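Local coordinates for protein cyclase (Uncultured organism, PDB 5IBZ) that probably has arylformamidase activity as a member of the cyclase family, and binds acetylphosphate, at residues B[29-32]-B[33-36]; B[176-179]-B[180-184]. All coordinates share one frame; numbering follows the deposited sequence.

Contact 1 (B[29-32]-B[33-36]); sequences RGAA and NYIT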
loop_
_atom_site.group_PDB
_atom_site.type_symbol
_atom_site.label_atom_id
_atom_site.label_comp_id
_atom_site.label_asym_id
_atom_site.label_seq_id
_atom_site.Cartn_x
_atom_site.Cartn_y
_atom_site.Cartn_z
ATOM N N ARG B 29 -17.317 23.355 -7.968
ATOM C CA ARG B 29 -18.240 22.318 -7.503
ATOM C C ARG B 29 -19.181 21.781 -8.577
ATOM O O ARG B 29 -19.761 20.707 -8.411
ATOM C CB ARG B 29 -19.049 22.836 -6.311
ATOM C CG ARG B 29 -18.163 23.318 -5.180
ATOM C CD ARG B 29 -18.948 23.769 -4.003
ATOM N NE ARG B 29 -19.493 22.655 -3.235
ATOM C CZ ARG B 29 -20.780 22.343 -3.129
ATOM N NH1 ARG B 29 -21.725 23.014 -3.788
ATOM N NH2 ARG B 29 -21.133 21.325 -2.344
ATOM N N GLY B 30 -19.382 22.518 -9.658
ATOM C CA GLY B 30 -20.225 22.016 -10.734
ATOM C C GLY B 30 -21.655 21.747 -10.293
ATOM O O GLY B 30 -22.257 22.521 -9.524
ATOM N N ALA B 31 -22.201 20.629 -10.762
ATOM C CA ALA B 31 -23.619 20.338 -10.555
ATOM C C ALA B 31 -23.954 20.023 -9.105
ATOM O O ALA B 31 -25.117 19.980 -8.724
ATOM C CB ALA B 31 -24.061 19.196 -11.471
ATOM N N ALA B 32 -22.941 19.845 -8.270
ATOM C CA ALA B 32 -23.206 19.774 -6.837
ATOM C C ALA B 32 -23.898 21.053 -6.326
ATOM O O ALA B 32 -24.616 21.031 -5.315
ATOM C CB ALA B 32 -21.909 19.510 -6.079
ATOM N N ASN B 33 -23.732 22.165 -7.033
ATOM C CA ASN B 33 -24.416 23.390 -6.644
ATOM C C ASN B 33 -25.943 23.346 -6.797
ATOM O O ASN B 33 -26.650 24.216 -6.268
ATOM C CB ASN B 33 -23.847 24.560 -7.439
ATOM C CG ASN B 33 -22.409 24.865 -7.071
ATOM O OD1 ASN B 33 -22.043 24.920 -5.891
ATOM N ND2 ASN B 33 -21.567 25.028 -8.085
ATOM N N TYR B 34 -26.458 22.338 -7.500
ATOM C CA TYR B 34 -27.892 22.116 -7.573
ATOM C C TYR B 34 -28.452 21.578 -6.242
ATOM O O TYR B 34 -29.652 21.666 -6.018
ATOM C CB TYR B 34 -28.254 21.140 -8.681
ATOM C CG TYR B 34 -28.099 21.617 -10.106
ATOM C CD1 TYR B 34 -28.605 22.835 -10.531
ATOM C CD2 TYR B 34 -27.488 20.799 -11.052
ATOM C CE1 TYR B 34 -28.468 23.226 -11.836
ATOM C CE2 TYR B 34 -27.354 21.181 -12.362
ATOM C CZ TYR B 34 -27.850 22.384 -12.760
ATOM O OH TYR B 34 -27.716 22.750 -14.087
ATOM N N ILE B 35 -27.603 21.007 -5.378
ATOM C CA ILE B 35 -28.080 20.552 -4.084
ATOM C C ILE B 35 -28.004 21.728 -3.100
ATOM O O ILE B 35 -26.932 22.162 -2.679
ATOM C CB ILE B 35 -27.288 19.349 -3.549
ATOM C CG1 ILE B 35 -27.272 18.223 -4.591
ATOM C CG2 ILE B 35 -27.896 18.911 -2.231
ATOM C CD1 ILE B 35 -26.457 16.968 -4.194
ATOM N N THR B 36 -29.180 22.214 -2.739
ATOM C CA THR B 36 -29.335 23.410 -1.925
ATOM C C THR B 36 -29.911 23.014 -0.583
ATOM O O THR B 36 -30.482 21.930 -0.450
ATOM C CB THR B 36 -30.290 24.401 -2.582
ATOM O OG1 THR B 36 -31.587 23.805 -2.656
ATOM C CG2 THR B 36 -29.806 24.773 -3.990
HETATM O O HOH W 1 -24.495 23.545 -3.003
#
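Arg29 reaches forward over four residues to Asn33, spanning a short 3-10 turn, residues 31-34, that leads into helix 37-44. The arginine chain bends at chi3 (76°), which swings the guanidinium back over the turn and lets NH1 give a hydrogen bond of 2.9 Å to OD1 of Asn33. That oxygen lies at the edge of the guanidinium, close to its plane, whereas NH1 stands well above the carbonyl plane of the amide; the two flat groups are turned 50° from each other. NE is taken by the carbonyl of Asn150, so NE and NH1 of Arg29 each have a carbonyl partner. Gly30, with its positive phi, turns the chain into the 3-10 segment, and its O accepts from Asn33 N at 2.9 Å, in a nearly straight bond. At Ala31 the carbonyl O receives Tyr34 N at 3.0 Å, while the methyl CB rests 3.8 Å from CD2 of the Tyr34 ring. The far end of that ring belongs to other partners: its hydroxyl bonds to Lys22, and Trp23 meets the ring edge-to-face. Ala32 O continues the i to i+3 backbone bonding, accepting from Ile35 N at 3.0 Å, and the Ala32 CB sits over one face of the Arg29 guanidinium, offset toward the rim. Asp27 takes Asn33 ND2, which fixes which way round the amide lies and leaves OD1 facing the arginine. A water closes the arrangement, accepting from Arg29 NH1 at 2.9 Å and donating to Ile35 O at 2.8 Å.

Contact 2 (B[176-179]-B[180-184]); sequences YTIT and RADLE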
loop_
_atom_site.group_PDB
_atom_site.type_symbol
_atom_site.label_atom_id
_atom_site.label_comp_id
_atom_site.label_asym_id
_atom_site.label_seq_id
_atom_site.Cartn_x
_atom_site.Cartn_y
_atom_site.Cartn_z
ATOM N N TYR B 176 -26.183 -3.581 -23.706
ATOM C CA TYR B 176 -27.348 -2.777 -24.045
ATOM C C TYR B 176 -27.112 -1.288 -23.774
ATOM O O TYR B 176 -26.646 -0.906 -22.699
ATOM C CB TYR B 176 -28.573 -3.254 -23.278
ATOM C CG TYR B 176 -29.783 -2.403 -23.597
ATOM C CD1 TYR B 176 -30.408 -2.493 -24.831
ATOM C CD2 TYR B 176 -30.280 -1.499 -22.677
ATOM C CE1 TYR B 176 -31.498 -1.703 -25.145
ATOM C CE2 TYR B 176 -31.374 -0.711 -22.977
ATOM C CZ TYR B 176 -31.982 -0.820 -24.209
ATOM O OH TYR B 176 -33.065 -0.033 -24.545
ATOM N N THR B 177 -27.444 -0.447 -24.752
ATOM C CA THR B 177 -27.350 1.008 -24.563
ATOM C C THR B 177 -28.658 1.571 -24.004
ATOM O O THR B 177 -29.698 1.534 -24.652
ATOM C CB THR B 177 -26.989 1.727 -25.879
ATOM O OG1 THR B 177 -25.702 1.289 -26.333
ATOM C CG2 THR B 177 -26.948 3.244 -25.673
ATOM N N ILE B 178 -28.584 2.085 -22.780
ATOM C CA ILE B 178 -29.727 2.693 -22.115
ATOM C C ILE B 178 -29.903 4.122 -22.618
ATOM O O ILE B 178 -29.002 4.938 -22.538
ATOM C CB ILE B 178 -29.553 2.673 -20.587
ATOM C CG1 ILE B 178 -29.408 1.228 -20.106
ATOM C CG2 ILE B 178 -30.734 3.359 -19.897
ATOM C CD1 ILE B 178 -28.902 1.112 -18.681
ATOM N N THR B 179 -31.093 4.396 -23.122
ATOM C CA THR B 179 -31.407 5.643 -23.800
ATOM C C THR B 179 -32.224 6.602 -22.958
ATOM O O THR B 179 -32.775 6.241 -21.916
ATOM C CB THR B 179 -32.226 5.361 -25.060
ATOM O OG1 THR B 179 -33.481 4.797 -24.654
ATOM C CG2 THR B 179 -31.491 4.409 -25.999
ATOM N N ARG B 180 -32.349 7.827 -23.449
ATOM C CA ARG B 180 -33.269 8.807 -22.886
ATOM C C ARG B 180 -34.680 8.230 -22.758
ATOM O O ARG B 180 -35.342 8.375 -21.724
ATOM C CB ARG B 180 -33.314 10.065 -23.762
ATOM C CG ARG B 180 -34.290 11.147 -23.256
ATOM C CD ARG B 180 -34.520 12.229 -24.316
ATOM N NE ARG B 180 -35.447 13.252 -23.823
ATOM C CZ ARG B 180 -35.090 14.461 -23.384
ATOM N NH1 ARG B 180 -33.825 14.868 -23.454
ATOM N NH2 ARG B 180 -36.015 15.281 -22.915
ATOM N N ALA B 181 -35.158 7.589 -23.813
ATOM C CA ALA B 181 -36.508 7.054 -23.813
ATOM C C ALA B 181 -36.667 5.967 -22.747
ATOM O O ALA B 181 -37.706 5.872 -22.110
ATOM C CB ALA B 181 -36.844 6.509 -25.183
ATOM N N ASP B 182 -35.636 5.152 -22.553
ATOM C CA ASP B 182 -35.667 4.136 -21.492
ATOM C C ASP B 182 -35.783 4.778 -20.115
ATOM O O ASP B 182 -36.573 4.350 -19.255
ATOM C CB ASP B 182 -34.407 3.270 -21.501
ATOM C CG ASP B 182 -34.256 2.428 -22.724
ATOM O OD1 ASP B 182 -35.277 2.087 -23.382
ATOM O OD2 ASP B 182 -33.086 2.052 -22.987
ATOM N N LEU B 183 -34.971 5.806 -19.879
ATOM C CA LEU B 183 -34.971 6.476 -18.586
ATOM C C LEU B 183 -36.325 7.150 -18.318
ATOM O O LEU B 183 -36.899 7.002 -17.244
ATOM C CB LEU B 183 -33.830 7.490 -18.522
ATOM C CG LEU B 183 -32.440 6.861 -18.479
ATOM C CD1 LEU B 183 -31.387 7.884 -18.842
ATOM C CD2 LEU B 183 -32.156 6.275 -17.107
ATOM N N GLU B 184 -36.855 7.876 -19.303
ATOM C CA GLU B 184 -38.161 8.525 -19.127
ATOM C C GLU B 184 -39.290 7.502 -18.993
ATOM O O GLU B 184 -40.232 7.694 -18.212
ATOM C CB GLU B 184 -38.438 9.479 -20.291
ATOM C CG GLU B 184 -37.446 10.603 -20.330
ATOM C CD GLU B 184 -37.898 11.766 -21.199
ATOM O OE1 GLU B 184 -38.028 11.578 -22.427
ATOM O OE2 GLU B 184 -38.119 12.864 -20.644
HETATM O O HOH W 2 -34.632 3.223 -26.431
#
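With chi1 at 64°, Thr179 places OG1 between its own N and carbonyl carbon, facing the first turn of helix 180-190, while Asp182, its CG beside the backbone N (chi1 -65°), folds the carboxylate back toward the strand end. The result is a capping box: Asp182 N gives to Thr179 OG1 at 3.0 Å, and Thr179 N returns a nearly straight bond of 3.1 Å to Asp182 OD2, reaching it from above the carboxylate plane. The same OD2 takes a second donor, Tyr176 OH, at 2.6 Å on its syn side, close to the carboxylate plane; the oxygen lies at the edge of the tyrosine ring. Helix hydrogen bonding begins with Leu183 N to Thr179 O, 3.0 Å. Beside these polar atoms, Ile178 CG2 packs against Leu183 CG at 4.1 Å, and Ile164 of helix 164-167 touches both side chains. An alanine in place of Asp182 would probably leave Thr179 N and the Tyr176 hydroxyl without this acceptor and the Lys168 ammonium without its carboxylate mate. Two donors on OD2 and the Lys168 salt bridge to OD1 are likely to favour the ionised carboxylate, and that negative charge would probably interact favourably with the N-terminal end of helix 180-190.

Overall arrangement
Contacts 1 and 2 both lie where a loop or short strand hands over to a helix, and neither is touched by another protein chain of the assembly. They are about 24 Å apart, centre to centre, and they share no element: 29-36 precedes helix 37-44, whereas 176-184 joins strand 177-178 to helix 180-190. Both are partly buried, contact 2 somewhat farther from the chain centre and with the exposed Ala181 at its margin. In contact 1 a side-chain bridge from arginine to amide spans a 3-10 turn built on backbone bonds; in contact 2 a buried carboxylate gathers the donors at a helix start.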